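Local coordinates for PrgX (Enterococcus faecalis, PDB 2AWI), which represses transcription of conjugation genes as a DNA-binding regulator and serves as the intracellular receptor for the peptide sex pheromone cCF10, at the interface of chains A and B. Sequence-based numbering; all coordinates share one arbitrary frame. Chains: chain A/B, PrgX.

Contact 1 and contact 2 lie side by side, the centres of their C-alpha atoms about 8 Å apart, and share A:Phe149 and B:Arg64. To the shared B:Arg64 of helix 58-64, contact 1 adds the C-terminal part of helix 4-14, and contact 2 adds B:Val56 and B:Glu60. On chain A, loop 145-149 and the start of helix 150-159, joined in contact 2 by A:Tyr186, form one surface that probably helps to hold the N-terminal region of the other subunit. The two-fold repeats both contacts with the chains exchanged, consistent with a dimer, two of which would make the deposited four-copy assembly.

Contact 1: the interface of chains A and B. Residues chain A 145-147, 149; chain B 10-11, 14, 64.
The phenyl ring of A:Phe149 presents its CD2 edge to B:Arg64, whose NE lies in the ring plane 3.4 Å from CD2. Seen from the arginine, that same rim sits over one face of the guanidinium, the two planes 76° apart, so this is an edge-on-face contact and not a parallel stack. Farther round the ring of A:Phe149, CE2 meets CG1 of B:Ile11 at 3.6 Å, and CE1 and CZ touch CG of B:Glu14. B:Ile11 and B:Glu14 belong to helix 4-14 of the helix-turn-helix domain, which here rests on a loop of the TPR region of chain A.

The carboxylate of B:Glu14 takes up the polar part. Its chain bends at chi2 (54°) and turns both oxygens towards residues 145-147. OE2 of B:Glu14 accepts from both NE of A:Arg145, at 2.9 Å, and the backbone N of A:Thr146, also at 2.9 Å. The arginine reaches the anti lone pair almost exactly in its guanidinium plane, as a salt bridge; the amide comes from the syn side but tilted about 26° out of the carboxylate plane. OE1 of B:Glu14 receives the hydroxyl OG1 of A:Thr146 at 2.8 Å, similarly tilted, and OG1 of A:Thr147 adds a weak bond at 3.1 Å. Behind this, NH2 of A:Arg145 bonds to the carbonyl O of A:Thr147 at 2.7 Å, tilted from the guanidinium plane, and probably helps fix the direction in which NE points.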
loop_
_atom_site.group_PDB
_atom_site.type_symbol
_atom_site.label_atom_id
_atom_site.label_comp_id
_atom_site.label_asym_id
_atom_site.label_seq_id
_atom_site.Cartn_x
_atom_site.Cartn_y
_atom_site.Cartn_z
ATOM N N ARG A 145 27.731 17.247 -40.398
ATOM C CA ARG A 145 26.900 18.027 -39.485
ATOM C C ARG A 145 27.585 18.664 -38.274
ATOM O O ARG A 145 28.571 18.137 -37.762
ATOM C CB ARG A 145 25.732 17.157 -39.019
ATOM C CG ARG A 145 24.883 16.615 -40.172
ATOM C CD ARG A 145 24.286 17.765 -40.984
ATOM N NE ARG A 145 23.378 18.574 -40.173
ATOM C CZ ARG A 145 22.143 18.209 -39.831
ATOM N NH1 ARG A 145 21.643 17.042 -40.236
ATOM N NH2 ARG A 145 21.415 19.006 -39.058
ATOM N N THR A 146 27.052 19.806 -37.828
ATOM C CA THR A 146 27.577 20.529 -36.661
ATOM C C THR A 146 26.436 20.927 -35.711
ATOM O O THR A 146 26.638 21.085 -34.509
ATOM C CB THR A 146 28.363 21.820 -37.061
ATOM O OG1 THR A 146 27.450 22.843 -37.480
ATOM C CG2 THR A 146 29.343 21.526 -38.194
ATOM N N THR A 147 25.242 21.105 -36.265
ATOM C CA THR A 147 24.058 21.462 -35.481
ATOM C C THR A 147 22.911 20.602 -35.967
ATOM O O THR A 147 22.790 20.337 -37.162
ATOM C CB THR A 147 23.658 22.949 -35.643
ATOM O OG1 THR A 147 23.731 23.327 -37.023
ATOM C CG2 THR A 147 24.556 23.832 -34.816
ATOM N N PHE A 149 18.598 19.470 -35.894
ATOM C CA PHE A 149 17.247 19.997 -35.778
ATOM C C PHE A 149 16.262 18.932 -35.305
ATOM O O PHE A 149 16.616 17.762 -35.174
ATOM C CB PHE A 149 16.801 20.576 -37.128
ATOM C CG PHE A 149 17.857 21.415 -37.806
ATOM C CD1 PHE A 149 18.813 20.823 -38.631
ATOM C CD2 PHE A 149 17.925 22.792 -37.581
ATOM C CE1 PHE A 149 19.822 21.586 -39.222
ATOM C CE2 PHE A 149 18.935 23.574 -38.167
ATOM C CZ PHE A 149 19.885 22.968 -38.988
ATOM N N GLN B 10 21.668 29.650 -42.804
ATOM C CA GLN B 10 22.415 28.818 -41.877
ATOM C C GLN B 10 22.026 27.360 -42.084
ATOM O O GLN B 10 22.885 26.497 -42.246
ATOM C CB GLN B 10 22.124 29.225 -40.427
ATOM C CG GLN B 10 22.866 28.368 -39.405
ATOM C CD GLN B 10 21.940 27.668 -38.418
ATOM O OE1 GLN B 10 22.236 26.565 -37.949
ATOM N NE2 GLN B 10 20.823 28.313 -38.085
ATOM N N ILE B 11 20.722 27.096 -42.084
ATOM C CA ILE B 11 20.211 25.747 -42.264
ATOM C C ILE B 11 20.593 25.168 -43.619
ATOM O O ILE B 11 21.051 24.029 -43.701
ATOM C CB ILE B 11 18.678 25.715 -42.120
ATOM C CG1 ILE B 11 18.289 26.119 -40.693
ATOM C CG2 ILE B 11 18.145 24.327 -42.464
ATOM C CD1 ILE B 11 16.785 26.300 -40.475
ATOM N N GLU B 14 24.145 24.305 -43.561
ATOM C CA GLU B 14 24.365 23.245 -42.588
ATOM C C GLU B 14 24.115 21.889 -43.246
ATOM O O GLU B 14 24.849 20.930 -43.014
ATOM C CB GLU B 14 23.424 23.434 -41.394
ATOM C CG GLU B 14 23.443 22.300 -40.376
ATOM C CD GLU B 14 24.833 21.992 -39.860
ATOM O OE1 GLU B 14 25.551 22.939 -39.473
ATOM O OE2 GLU B 14 25.207 20.804 -39.832
ATOM N N ARG B 64 13.541 29.567 -34.460
ATOM C CA ARG B 64 14.976 29.783 -34.541
ATOM C C ARG B 64 15.196 31.215 -35.024
ATOM O O ARG B 64 16.163 31.870 -34.643
ATOM C CB ARG B 64 15.627 28.788 -35.505
ATOM C CG ARG B 64 15.741 27.375 -34.951
ATOM C CD ARG B 64 16.255 26.412 -36.013
ATOM N NE ARG B 64 16.459 25.077 -35.463
ATOM C CZ ARG B 64 17.442 24.756 -34.630
ATOM N NH1 ARG B 64 18.324 25.669 -34.253
ATOM N NH2 ARG B 64 17.528 23.523 -34.155
#

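Contact 2: the interface of chains A and B. Residues chain A 148-151, 186; chain B 56, 60, 64.
OE1 of B:Glu60 is gripped by the backbone N of A:Gly150 at 2.7 Å, from the syn side and 23° out of the carboxylate plane. A water also links OE1 of B:Glu60, 2.6 Å from the water O, to the backbone N of A:Ile151, 3.0 Å from it. Both amides belong to the first turn of helix 150-159, so the carboxylate caps its N-terminus, where the helix dipole would probably favour a negative charge. The extended side chain of B:Glu60, with CG anti to the backbone N (chi1 -167°), carries the carboxylate out to this helix end.

Support comes from behind, within chain B. One turn further along helix 58-64, NE of B:Arg64 reaches OE2 of B:Glu60 at 2.6 Å on the anti lone pair, as a salt bridge. NH2 of B:Arg64 meets OE2 of B:Glu60 at 2.8 Å, also on the anti side but well out of the carboxylate plane. Both bonds lie close to the guanidinium plane, so the arginine holds one oxygen side-on and the glutamate in turn limits the rotation of the guanidinium that meets A:Phe149.

Apolar groups pack beside the carboxylate. OE2 of B:Glu60 lies in the ring plane of A:Phe149, at its edge, and is 3.3 Å from the benzylic CB of A:Phe149. CG2 of B:Val56 covers one face of that ring, 3.9 Å from CG of A:Phe149 and offset toward the rim. The ring of A:Tyr186 in helix 184-203 brings CD2 to 3.7 Å from the carboxylate carbon CD of B:Glu60, its plane steeply inclined to the carboxylate.

This intersubunit helix cap joins the N-terminal region of chain B to the TPR region of chain A, and probably helps set the position of the DNA-binding domain within the two-fold pair of chains A and B, probably a biological dimer.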
loop_
_atom_site.group_PDB
_atom_site.type_symbol
_atom_site.label_atom_id
_atom_site.label_comp_id
_atom_site.label_asym_id
_atom_site.label_seq_id
_atom_site.Cartn_x
_atom_site.Cartn_y
_atom_site.Cartn_z
ATOM N N PHE A 148 22.063 20.171 -35.045
ATOM C CA PHE A 148 20.954 19.311 -35.416
ATOM C C PHE A 148 19.600 19.942 -35.161
ATOM O O PHE A 148 19.469 20.842 -34.335
ATOM C CB PHE A 148 21.094 17.981 -34.686
ATOM C CG PHE A 148 22.452 17.370 -34.839
ATOM C CD1 PHE A 148 23.525 17.832 -34.076
ATOM C CD2 PHE A 148 22.683 16.388 -35.800
ATOM C CE1 PHE A 148 24.811 17.330 -34.268
ATOM C CE2 PHE A 148 23.970 15.875 -36.003
ATOM C CZ PHE A 148 25.037 16.351 -35.231
ATOM N N PHE A 149 18.598 19.470 -35.894
ATOM C CA PHE A 149 17.247 19.997 -35.778
ATOM C C PHE A 149 16.262 18.932 -35.305
ATOM O O PHE A 149 16.616 17.762 -35.174
ATOM C CB PHE A 149 16.801 20.576 -37.128
ATOM C CG PHE A 149 17.857 21.415 -37.806
ATOM C CD1 PHE A 149 18.813 20.823 -38.631
ATOM C CD2 PHE A 149 17.925 22.792 -37.581
ATOM C CE1 PHE A 149 19.822 21.586 -39.222
ATOM C CE2 PHE A 149 18.935 23.574 -38.167
ATOM C CZ PHE A 149 19.885 22.968 -38.988
ATOM N N GLY A 150 15.026 19.351 -35.049
ATOM C CA GLY A 150 14.001 18.432 -34.597
ATOM C C GLY A 150 13.942 17.163 -35.427
ATOM O O GLY A 150 13.968 16.054 -34.890
ATOM N N ILE A 151 13.883 17.315 -36.742
ATOM C CA ILE A 151 13.796 16.157 -37.623
ATOM C C ILE A 151 14.987 15.197 -37.456
ATOM O O ILE A 151 14.870 13.995 -37.735
ATOM C CB ILE A 151 13.667 16.606 -39.094
ATOM C CG1 ILE A 151 13.476 15.394 -40.003
ATOM C CG2 ILE A 151 14.896 17.397 -39.495
ATOM C CD1 ILE A 151 12.254 14.561 -39.677
ATOM N N TYR A 186 9.345 20.837 -31.116
ATOM C CA TYR A 186 10.768 20.533 -31.023
ATOM C C TYR A 186 11.069 19.862 -29.678
ATOM O O TYR A 186 11.754 18.837 -29.625
ATOM C CB TYR A 186 11.567 21.835 -31.200
ATOM C CG TYR A 186 13.037 21.749 -30.872
ATOM C CD1 TYR A 186 13.506 22.047 -29.591
ATOM C CD2 TYR A 186 13.962 21.365 -31.843
ATOM C CE1 TYR A 186 14.867 21.966 -29.287
ATOM C CE2 TYR A 186 15.312 21.281 -31.551
ATOM C CZ TYR A 186 15.762 21.578 -30.277
ATOM O OH TYR A 186 17.105 21.467 -29.996
ATOM N N VAL B 56 13.369 20.678 -42.517
ATOM C CA VAL B 56 13.273 21.141 -41.137
ATOM C C VAL B 56 11.869 21.700 -40.956
ATOM O O VAL B 56 11.318 22.308 -41.871
ATOM C CB VAL B 56 14.323 22.234 -40.840
ATOM C CG1 VAL B 56 14.164 22.758 -39.412
ATOM C CG2 VAL B 56 15.712 21.663 -41.046
ATOM N N GLU B 60 9.719 25.246 -36.234
ATOM C CA GLU B 60 11.040 25.264 -35.619
ATOM C C GLU B 60 11.851 26.376 -36.277
ATOM O O GLU B 60 12.589 27.102 -35.611
ATOM C CB GLU B 60 11.758 23.926 -35.805
ATOM C CG GLU B 60 13.000 23.802 -34.920
ATOM C CD GLU B 60 13.907 22.653 -35.311
ATOM O OE1 GLU B 60 13.410 21.515 -35.453
ATOM O OE2 GLU B 60 15.124 22.887 -35.465
ATOM N N ARG B 64 13.541 29.567 -34.460
ATOM C CA ARG B 64 14.976 29.783 -34.541
ATOM C C ARG B 64 15.196 31.215 -35.024
ATOM O O ARG B 64 16.163 31.870 -34.643
ATOM C CB ARG B 64 15.627 28.788 -35.505
ATOM C CG ARG B 64 15.741 27.375 -34.951
ATOM C CD ARG B 64 16.255 26.412 -36.013
ATOM N NE ARG B 64 16.459 25.077 -35.463
ATOM C CZ ARG B 64 17.442 24.756 -34.630
ATOM N NH1 ARG B 64 18.324 25.669 -34.253
ATOM N NH2 ARG B 64 17.528 23.523 -34.155
HETATM O O HOH W 1 12.778 19.984 -37.509
#